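Local coordinates for protein lipid II:glycine glycyltransferase (Staphylococcus aureus, PDB 6SNR) that probably transfers the first glycine of the pentaglycine interpeptide bridge from glycyl-tRNA to lipid II during peptidoglycan synthesis in the cytoplasm, at residues Y80-L86 and D118-L123; L126-K131 and I385-I391. All coordinates share one frame; numbering follows the deposited sequence.

Interaction 1: residues Y80-L86 and D118-L123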
# COMPACT_ATOMS: atom_id res chain seq x y z
N TYR A 80 -15.26 -13.34 14.83
CA TYR A 80 -16.08 -12.59 15.81
C TYR A 80 -17.43 -13.29 16.04
O TYR A 80 -18.13 -12.93 16.99
CB TYR A 80 -16.23 -11.10 15.45
CG TYR A 80 -14.97 -10.34 15.80
CD1 TYR A 80 -13.85 -10.39 14.96
CD2 TYR A 80 -14.84 -9.65 17.01
CE1 TYR A 80 -12.65 -9.76 15.32
CE2 TYR A 80 -13.67 -9.04 17.38
CZ TYR A 80 -12.57 -9.08 16.53
OH TYR A 80 -11.42 -8.49 16.96
N SER A 81 -17.74 -14.28 15.21
CA SER A 81 -18.85 -15.20 15.51
C SER A 81 -18.51 -16.37 16.43
O SER A 81 -19.41 -17.12 16.83
CB SER A 81 -19.43 -15.74 14.21
OG SER A 81 -19.74 -14.68 13.33
N ASN A 82 -17.23 -16.54 16.79
CA ASN A 82 -16.81 -17.58 17.72
C ASN A 82 -16.82 -16.98 19.12
O ASN A 82 -15.82 -16.41 19.59
CB ASN A 82 -15.43 -18.09 17.32
CG ASN A 82 -14.95 -19.26 18.15
OD1 ASN A 82 -15.39 -19.45 19.28
ND2 ASN A 82 -13.99 -20.02 17.59
N LYS A 83 -17.96 -17.06 19.81
CA LYS A 83 -18.11 -16.46 21.11
C LYS A 83 -17.11 -16.96 22.16
O LYS A 83 -16.63 -16.18 22.98
CB LYS A 83 -19.54 -16.69 21.66
CG LYS A 83 -20.64 -15.97 20.89
CD LYS A 83 -21.96 -16.10 21.64
CE LYS A 83 -23.08 -15.36 20.94
NZ LYS A 83 -23.45 -15.97 19.64
N GLU A 84 -16.82 -18.27 22.14
CA GLU A 84 -15.94 -18.85 23.14
C GLU A 84 -14.51 -18.32 22.97
O GLU A 84 -13.87 -18.00 23.94
CB GLU A 84 -15.96 -20.38 23.12
CG GLU A 84 -17.27 -20.96 23.64
CD GLU A 84 -17.34 -21.08 25.16
OE1 GLU A 84 -16.61 -20.34 25.88
OE2 GLU A 84 -18.13 -21.92 25.64
N ALA A 85 -14.05 -18.23 21.73
CA ALA A 85 -12.70 -17.74 21.48
C ALA A 85 -12.63 -16.25 21.78
O ALA A 85 -11.64 -15.76 22.35
CB ALA A 85 -12.31 -18.01 20.03
N LEU A 86 -13.62 -15.50 21.32
CA LEU A 86 -13.64 -14.06 21.63
C LEU A 86 -13.61 -13.79 23.13
O LEU A 86 -12.80 -12.98 23.60
CB LEU A 86 -14.86 -13.39 20.99
CG LEU A 86 -15.03 -11.88 21.15
CD1 LEU A 86 -13.87 -11.09 20.53
CD2 LEU A 86 -16.36 -11.51 20.51
N ASP A 118 -22.59 -9.90 13.85
CA ASP A 118 -22.11 -10.70 14.98
C ASP A 118 -21.08 -9.96 15.81
O ASP A 118 -21.15 -9.96 17.04
CB ASP A 118 -21.51 -12.04 14.51
CG ASP A 118 -22.57 -13.07 14.15
OD1 ASP A 118 -23.78 -12.78 14.32
OD2 ASP A 118 -22.21 -14.17 13.70
N ALA A 119 -20.08 -9.36 15.14
CA ALA A 119 -19.04 -8.62 15.89
C ALA A 119 -19.62 -7.51 16.75
O ALA A 119 -19.32 -7.41 17.94
CB ALA A 119 -17.94 -8.07 14.96
N LEU A 120 -20.47 -6.68 16.16
CA LEU A 120 -21.07 -5.60 16.89
C LEU A 120 -21.84 -6.14 18.08
O LEU A 120 -21.72 -5.60 19.18
CB LEU A 120 -22.01 -4.79 15.98
CG LEU A 120 -21.26 -3.97 14.92
CD1 LEU A 120 -22.17 -3.57 13.75
CD2 LEU A 120 -20.67 -2.74 15.55
N GLN A 121 -22.64 -7.19 17.85
CA GLN A 121 -23.53 -7.73 18.90
C GLN A 121 -22.72 -8.32 20.04
O GLN A 121 -22.95 -8.02 21.24
CB GLN A 121 -24.48 -8.79 18.30
CG GLN A 121 -25.55 -8.15 17.42
CD GLN A 121 -26.67 -9.11 17.00
OE1 GLN A 121 -26.69 -10.28 17.37
NE2 GLN A 121 -27.63 -8.59 16.23
N ASN A 122 -21.72 -9.10 19.66
CA ASN A 122 -20.95 -9.89 20.61
C ASN A 122 -20.00 -9.01 21.40
O ASN A 122 -19.78 -9.24 22.60
CB ASN A 122 -20.17 -11.04 19.89
CG ASN A 122 -21.09 -12.16 19.36
OD1 ASN A 122 -22.28 -12.29 19.73
ND2 ASN A 122 -20.55 -12.97 18.45
N LEU A 123 -19.44 -7.99 20.75
CA LEU A 123 -18.62 -7.02 21.47
C LEU A 123 -19.46 -6.18 22.46
O LEU A 123 -19.04 -5.94 23.59
CB LEU A 123 -17.83 -6.11 20.50
CG LEU A 123 -16.73 -6.82 19.70
CD1 LEU A 123 -16.24 -5.91 18.59
CD2 LEU A 123 -15.57 -7.20 20.62
O HOH W 1 -21.83 -15.30 17.41
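The ring of Tyr-80 meets CD2 of Leu-123 at its edge, close to the ring plane, with CE2 4.2 Å from that methyl, while the CB of Ala-119 approaches the ring obliquely. The CB of Ala-119 also lies 3.5 Å from the CB of Tyr-80. The second flat group is the buried carboxamide of Asn-122. Its ND2 donates in its own amide plane to Tyr-80 O over 2.8 Å, the acceptor being met in the carbonyl plane, and a further bond from ND2 goes to a water. Two bonds from one nitrogen fix the turn of the amide. The same water receives a bond from Lys-83 NZ and gives one to Ser-81 O. The Lys-83 chain crosses Asn-122 at about a right angle, bringing CE 3.4 Å from OD1, and a bend at its last torsion (chi4 67°) turns NZ to the water. Leu-86 adds its CD2 against the CB of Asn-122. At the other end Ser-81 OG donates a short bond of 2.5 Å to Asp-118 OD2, which accepts through its anti lone pair, away from the other carboxylate oxygen. The Tyr-80 hydroxyl instead bonds to Phe-76 O. Asn-82 is the N-cap of helix 83-99, its OD1 accepting from Ala-85 N; helix 117-125 packs beside this helix start, which opens the beta-alpha-beta crossover between parallel strands 68-78 and 102-107.

Interaction 2: residues L126-K131 and I385-I391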
# COMPACT_ATOMS: atom_id res chain seq x y z
N LEU A 126 -20.20 -8.20 25.55
CA LEU A 126 -19.04 -8.31 26.44
C LEU A 126 -18.65 -7.00 27.16
O LEU A 126 -17.71 -7.00 27.93
CB LEU A 126 -17.83 -8.83 25.63
CG LEU A 126 -17.88 -10.29 25.17
CD1 LEU A 126 -16.79 -10.57 24.15
CD2 LEU A 126 -17.73 -11.23 26.35
N GLY A 127 -19.30 -5.88 26.87
CA GLY A 127 -19.04 -4.65 27.56
C GLY A 127 -18.20 -3.59 26.85
O GLY A 127 -17.90 -2.54 27.43
N PHE A 128 -17.85 -3.85 25.59
CA PHE A 128 -17.12 -2.87 24.80
C PHE A 128 -18.04 -1.73 24.39
O PHE A 128 -19.21 -1.95 24.09
CB PHE A 128 -16.60 -3.45 23.49
CG PHE A 128 -15.33 -4.28 23.61
CD1 PHE A 128 -14.11 -3.68 23.46
CD2 PHE A 128 -15.39 -5.65 23.81
CE1 PHE A 128 -12.93 -4.44 23.55
CE2 PHE A 128 -14.22 -6.41 23.91
CZ PHE A 128 -13.00 -5.80 23.79
N LYS A 129 -17.49 -0.54 24.42
CA LYS A 129 -18.17 0.68 23.94
C LYS A 129 -17.63 1.07 22.57
O LYS A 129 -16.43 1.06 22.32
CB LYS A 129 -18.00 1.81 24.93
CG LYS A 129 -18.31 1.41 26.38
CD LYS A 129 -19.69 0.80 26.58
CE LYS A 129 -19.85 0.26 27.99
NZ LYS A 129 -21.13 -0.48 28.13
N HIS A 130 -18.54 1.43 21.68
CA HIS A 130 -18.20 1.80 20.30
C HIS A 130 -17.97 3.28 20.13
O HIS A 130 -18.72 4.10 20.70
CB HIS A 130 -19.36 1.37 19.42
CG HIS A 130 -19.12 1.49 17.95
ND1 HIS A 130 -20.06 2.03 17.08
CD2 HIS A 130 -18.08 1.08 17.16
CE1 HIS A 130 -19.62 1.93 15.84
NE2 HIS A 130 -18.41 1.37 15.86
N LYS A 131 -16.96 3.65 19.31
CA LYS A 131 -16.61 5.06 19.07
C LYS A 131 -17.59 5.67 18.06
O LYS A 131 -17.59 6.90 17.89
CB LYS A 131 -15.18 5.24 18.51
CG LYS A 131 -14.07 5.07 19.49
CD LYS A 131 -14.05 6.18 20.51
CE LYS A 131 -12.75 6.13 21.29
NZ LYS A 131 -12.74 7.07 22.41
N ILE A 385 -16.10 -1.83 10.94
CA ILE A 385 -17.00 -1.62 12.08
C ILE A 385 -16.51 -0.54 13.03
O ILE A 385 -17.32 0.08 13.73
CB ILE A 385 -17.26 -2.96 12.81
CG1 ILE A 385 -15.98 -3.67 13.26
CG2 ILE A 385 -18.08 -3.87 11.92
CD1 ILE A 385 -16.24 -4.81 14.25
N GLY A 386 -15.19 -0.29 13.07
CA GLY A 386 -14.64 0.77 13.86
C GLY A 386 -13.89 0.37 15.12
O GLY A 386 -13.31 -0.70 15.17
N GLU A 387 -13.86 1.28 16.07
CA GLU A 387 -13.03 1.23 17.26
C GLU A 387 -13.90 0.98 18.48
O GLU A 387 -14.97 1.58 18.61
CB GLU A 387 -12.24 2.53 17.39
CG GLU A 387 -11.19 2.52 18.48
CD GLU A 387 -10.37 3.77 18.42
OE1 GLU A 387 -9.54 3.94 17.49
OE2 GLU A 387 -10.49 4.61 19.32
N PHE A 388 -13.45 0.09 19.37
CA PHE A 388 -14.20 -0.30 20.55
C PHE A 388 -13.26 -0.30 21.76
O PHE A 388 -12.10 -0.72 21.66
CB PHE A 388 -14.73 -1.73 20.41
CG PHE A 388 -15.63 -1.96 19.21
CD1 PHE A 388 -15.10 -2.12 17.95
CD2 PHE A 388 -17.02 -2.02 19.36
CE1 PHE A 388 -15.92 -2.27 16.87
CE2 PHE A 388 -17.84 -2.22 18.26
CZ PHE A 388 -17.28 -2.34 17.02
N ASP A 389 -13.78 0.10 22.93
CA ASP A 389 -12.98 0.16 24.14
C ASP A 389 -13.66 -0.65 25.23
O ASP A 389 -14.86 -0.52 25.45
CB ASP A 389 -12.80 1.59 24.63
CG ASP A 389 -12.04 2.45 23.67
OD1 ASP A 389 -10.88 2.09 23.42
OD2 ASP A 389 -12.57 3.50 23.22
N TYR A 390 -12.89 -1.52 25.89
CA TYR A 390 -13.33 -2.21 27.12
C TYR A 390 -12.69 -1.40 28.23
O TYR A 390 -11.47 -1.37 28.41
CB TYR A 390 -12.92 -3.67 27.14
CG TYR A 390 -13.46 -4.38 28.36
CD1 TYR A 390 -12.77 -4.33 29.55
CD2 TYR A 390 -14.65 -5.10 28.30
CE1 TYR A 390 -13.28 -4.96 30.68
CE2 TYR A 390 -15.14 -5.76 29.43
CZ TYR A 390 -14.44 -5.66 30.61
OH TYR A 390 -14.90 -6.31 31.76
N ILE A 391 -13.52 -0.63 28.97
CA ILE A 391 -12.99 0.40 29.83
C ILE A 391 -12.66 -0.21 31.21
O ILE A 391 -13.54 -0.85 31.82
CB ILE A 391 -13.97 1.61 29.98
CG1 ILE A 391 -14.17 2.26 28.61
CG2 ILE A 391 -13.45 2.61 31.00
CD1 ILE A 391 -15.37 3.19 28.54
O HOH W 2 -16.31 -0.93 28.90
O HOH W 3 -15.16 3.65 22.36
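An antiparallel pairing at the edge of a mixed sheet joins Lys-129 and His-130 to Phe-388 and Asp-389. Lys-129 and Asp-389 form the hydrogen-bonded pair: Lys-129 N donates to Asp-389 O at 2.8 Å and Asp-389 N returns a bond to Lys-129 O. His-130 and Phe-388 are the non-hydrogen-bonded pair beside it, and just past the strands Lys-131 N donates one more bond to Glu-387 O. Beyond Phe-128 a water bridges Gly-127 O and Ile-391 N in place of a direct bond. With CG anti to the backbone N (chi1 -172°), the His-130 ring extends to Ile-385, where NE2 donates to Ile-385 O over 2.7 Å nearly along the C=O axis, the oxygen lying somewhat off the ring plane. CD2 of His-130 sits over one face of the Phe-388 ring, toward the rim, 3.5 Å from CE2 of Phe-388. The strand order of this sheet, 1-2-3-4-5-7-6, matches the GNAT-like fold, of which FemABX enzymes contain two domains; here strand 388-391, from the far end of the chain, lies between 102-107 and 129-130. Gly-127, with positive phi in a Schellman motif, ends helix 117-125 just before the strand. The edge of the Tyr-390 ring points at the face of the Phe-128 ring, planes 69° apart, and Tyr-390 CB lies over that face, 3.9 Å from the centroid; Leu-126 O lies in the Tyr-390 ring plane at its edge, 3.2 Å from CE2. Lys-131 runs alongside Glu-387, pointing the same way, and makes a long salt bridge from NZ to Asp-389 OD2 at 3.7 Å. Glu-401 is its stronger partner, while Lys-106 binds both Glu-387 and Asp-389. Asp-389 OD2 also bonds to Tyr-397 OH and accepts from a water that bonds to Lys-129 O.

Helix 117-125 ties the two contacts together: it is one partner in interaction 1 and runs directly into the 126-131 segment of interaction 2. The centres of the two contacts lie about 12 Å apart. At the turn, Leu-123 O and Phe-128 N are 3.1 Å apart, a probable hydrogen bond. Packing joins them at three further places: Leu-120 CD2 to Phe-388 CZ, Ala-119 CB to Ile-385 CD1, and Leu-86 CG to Leu-126 CD1, each 3.7 Å. One helix therefore links a neighbouring helix start to the sheet edge. Both contacts lie on the same side of the chain's centre, about 29 and 27 Å from it, and both are structural packing within one lobe of the enzyme.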